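Local coordinates for tryptophan synthase alpha chain (Pyrococcus furiosus, PDB 2DZW), which catalyses the aldol cleavage of indoleglycerol phosphate to indole and glyceraldehyde 3-phosphate, in the last step of tryptophan biosynthesis, at residues A[137-142]-A[161-166]. The protein carries 1 engineered substitution. Residues are numbered along the deposited sequence; the frame is centred on the assembly and turned at random.
Sequences VFLAAP and YLVSLY
Beside its aromatic ring, Tyr161 touches the neighbouring strand through CB, which meets Val137 CG1 at 3.9 Å. Val163, two residues on in the same strand as Tyr161, puts CG1 over one face of the ring, near its edge and 3.7 Å above the plane. The contact joins two adjacent parallel strands of the TIM barrel, linked by helix 146-155 in a beta-alpha-beta unit. The Tyr161 side chain turns to the barrel interior, where it lies beside that of Glu36, a catalytic proton acceptor. With CG anti to the backbone N (chi1 -174°), the ring swings off strand 137-140 and leaves CB to make the contact with Val137.

Leu139 lies on the same face of the sheet. Its CG packs on Val163 CG2 at 3.7 Å, and its CD1 reaches Val163 CG1 at 3.9 Å. The two side chains meet at about a right angle. With an alanine at Leu139, both methyls of Val163 would probably lose their neighbour and that side chain could shift. Leu113 of strand 111-114, on the other side of strand 135-140, also touches Val137, Leu139 and Tyr161.

On the helix-covered face, Ala140 CB rests on Leu162 CD2 at 3.8 Å. Helix 146-155 covers Ala140, and Ala186 of helix 177-187 lies against Leu162.

Ala140 bonds through both its N and its O. Its N donates to Tyr161 O, while Tyr161 N donates to Phe138 O at 2.8 Å. Where the strands end, Pro142 CD sits 3.1 Å from Val163 O. The straightest bond runs from Val163 N to Ala140 O, 2.9 Å long with an N-H...O angle of 172°.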
loop_
_atom_site.group_PDB
_atom_site.type_symbol
_atom_site.label_atom_id
_atom_site.label_comp_id
_atom_site.label_asym_id
_atom_site.label_seq_id
_atom_site.Cartn_x
_atom_site.Cartn_y
_atom_site.Cartn_z
ATOM N N VAL A 137 -8.521 5.062 -1.177
ATOM C CA VAL A 137 -7.319 5.033 -1.987
ATOM C C VAL A 137 -7.651 4.128 -3.165
ATOM O O VAL A 137 -7.892 2.939 -2.985
ATOM C CB VAL A 137 -6.125 4.417 -1.203
ATOM C CG1 VAL A 137 -4.960 4.141 -2.137
ATOM C CG2 VAL A 137 -5.688 5.363 -0.087
ATOM N N PHE A 138 -7.688 4.691 -4.367
ATOM C CA PHE A 138 -7.979 3.889 -5.547
ATOM C C PHE A 138 -6.737 3.640 -6.388
ATOM O O PHE A 138 -5.840 4.480 -6.488
ATOM C CB PHE A 138 -9.082 4.531 -6.389
ATOM C CG PHE A 138 -10.444 4.421 -5.766
ATOM C CD1 PHE A 138 -10.842 5.306 -4.767
ATOM C CD2 PHE A 138 -11.308 3.390 -6.139
ATOM C CE1 PHE A 138 -12.079 5.165 -4.143
ATOM C CE2 PHE A 138 -12.554 3.239 -5.520
ATOM C CZ PHE A 138 -12.938 4.129 -4.518
ATOM N N LEU A 139 -6.701 2.462 -6.989
ATOM C CA LEU A 139 -5.579 2.038 -7.798
ATOM C C LEU A 139 -5.826 2.205 -9.282
ATOM O O LEU A 139 -6.955 2.087 -9.752
ATOM C CB LEU A 139 -5.278 0.579 -7.460
ATOM C CG LEU A 139 -4.322 -0.278 -8.281
ATOM C CD1 LEU A 139 -3.982 -1.510 -7.468
ATOM C CD2 LEU A 139 -4.956 -0.672 -9.620
ATOM N N ALA A 140 -4.754 2.486 -10.014
ATOM C CA ALA A 140 -4.809 2.658 -11.463
ATOM C C ALA A 140 -3.535 2.036 -12.042
ATOM O O ALA A 140 -2.458 2.161 -11.457
ATOM C CB ALA A 140 -4.893 4.150 -11.821
ATOM N N ALA A 141 -3.662 1.363 -13.182
ATOM C CA ALA A 141 -2.520 0.712 -13.820
ATOM C C ALA A 141 -2.235 1.337 -15.185
ATOM O O ALA A 141 -3.045 2.091 -15.707
ATOM C CB ALA A 141 -2.796 -0.782 -13.965
ATOM N N PRO A 142 -1.081 1.014 -15.788
ATOM C CA PRO A 142 -0.711 1.565 -17.096
ATOM C C PRO A 142 -1.790 1.465 -18.186
ATOM O O PRO A 142 -1.762 2.197 -19.175
ATOM C CB PRO A 142 0.548 0.781 -17.451
ATOM C CG PRO A 142 1.170 0.524 -16.115
ATOM C CD PRO A 142 -0.032 0.106 -15.286
ATOM N N TYR A 161 -3.373 5.666 -6.066
ATOM C CA TYR A 161 -2.244 4.747 -6.091
ATOM C C TYR A 161 -1.981 4.207 -7.497
ATOM O O TYR A 161 -2.775 3.429 -8.038
ATOM C CB TYR A 161 -2.514 3.601 -5.114
ATOM C CG TYR A 161 -1.360 2.640 -4.918
ATOM C CD1 TYR A 161 -0.038 3.061 -5.070
ATOM C CD2 TYR A 161 -1.588 1.319 -4.529
ATOM C CE1 TYR A 161 1.031 2.188 -4.839
ATOM C CE2 TYR A 161 -0.535 0.448 -4.292
ATOM C CZ TYR A 161 0.772 0.885 -4.448
ATOM O OH TYR A 161 1.822 0.022 -4.208
ATOM N N LEU A 162 -0.864 4.624 -8.088
ATOM C CA LEU A 162 -0.494 4.189 -9.437
ATOM C C LEU A 162 0.429 2.973 -9.389
ATOM O O LEU A 162 1.506 3.016 -8.791
ATOM C CB LEU A 162 0.194 5.330 -10.204
ATOM C CG LEU A 162 -0.566 6.665 -10.323
ATOM C CD1 LEU A 162 0.280 7.642 -11.133
ATOM C CD2 LEU A 162 -1.945 6.464 -10.981
ATOM N N VAL A 163 0.005 1.885 -10.015
ATOM C CA VAL A 163 0.813 0.674 -10.027
ATOM C C VAL A 163 1.292 0.294 -11.419
ATOM O O VAL A 163 0.830 0.823 -12.430
ATOM C CB VAL A 163 0.051 -0.534 -9.438
ATOM C CG1 VAL A 163 -0.273 -0.275 -7.986
ATOM C CG2 VAL A 163 -1.224 -0.807 -10.245
ATOM N N SER A 164 2.222 -0.648 -11.451
ATOM C CA SER A 164 2.796 -1.121 -12.689
ATOM C C SER A 164 3.266 -2.550 -12.484
ATOM O O SER A 164 4.181 -2.790 -11.687
ATOM C CB SER A 164 3.974 -0.236 -13.060
ATOM O OG SER A 164 4.758 -0.849 -14.060
ATOM N N LEU A 165 2.656 -3.495 -13.204
ATOM C CA LEU A 165 3.024 -4.912 -13.070
ATOM C C LEU A 165 4.335 -5.221 -13.793
ATOM O O LEU A 165 5.056 -6.154 -13.427
ATOM C CB LEU A 165 1.904 -5.808 -13.613
ATOM C CG LEU A 165 1.688 -7.169 -12.936
ATOM C CD1 LEU A 165 0.435 -7.818 -13.515
ATOM C CD2 LEU A 165 2.894 -8.075 -13.137
ATOM N N TYR A 166 4.636 -4.421 -14.814
ATOM C CA TYR A 166 5.854 -4.563 -15.619
ATOM C C TYR A 166 7.089 -5.044 -14.846
ATOM O O TYR A 166 7.795 -5.964 -15.279
ATOM C CB TYR A 166 6.210 -3.222 -16.275
ATOM C CG TYR A 166 5.816 -3.053 -17.731
ATOM C CD1 TYR A 166 4.475 -3.025 -18.124
ATOM C CD2 TYR A 166 6.793 -2.859 -18.711
ATOM C CE1 TYR A 166 4.117 -2.802 -19.465
ATOM C CE2 TYR A 166 6.452 -2.635 -20.049
ATOM C CZ TYR A 166 5.115 -2.607 -20.421
ATOM O OH TYR A 166 4.785 -2.393 -21.746
#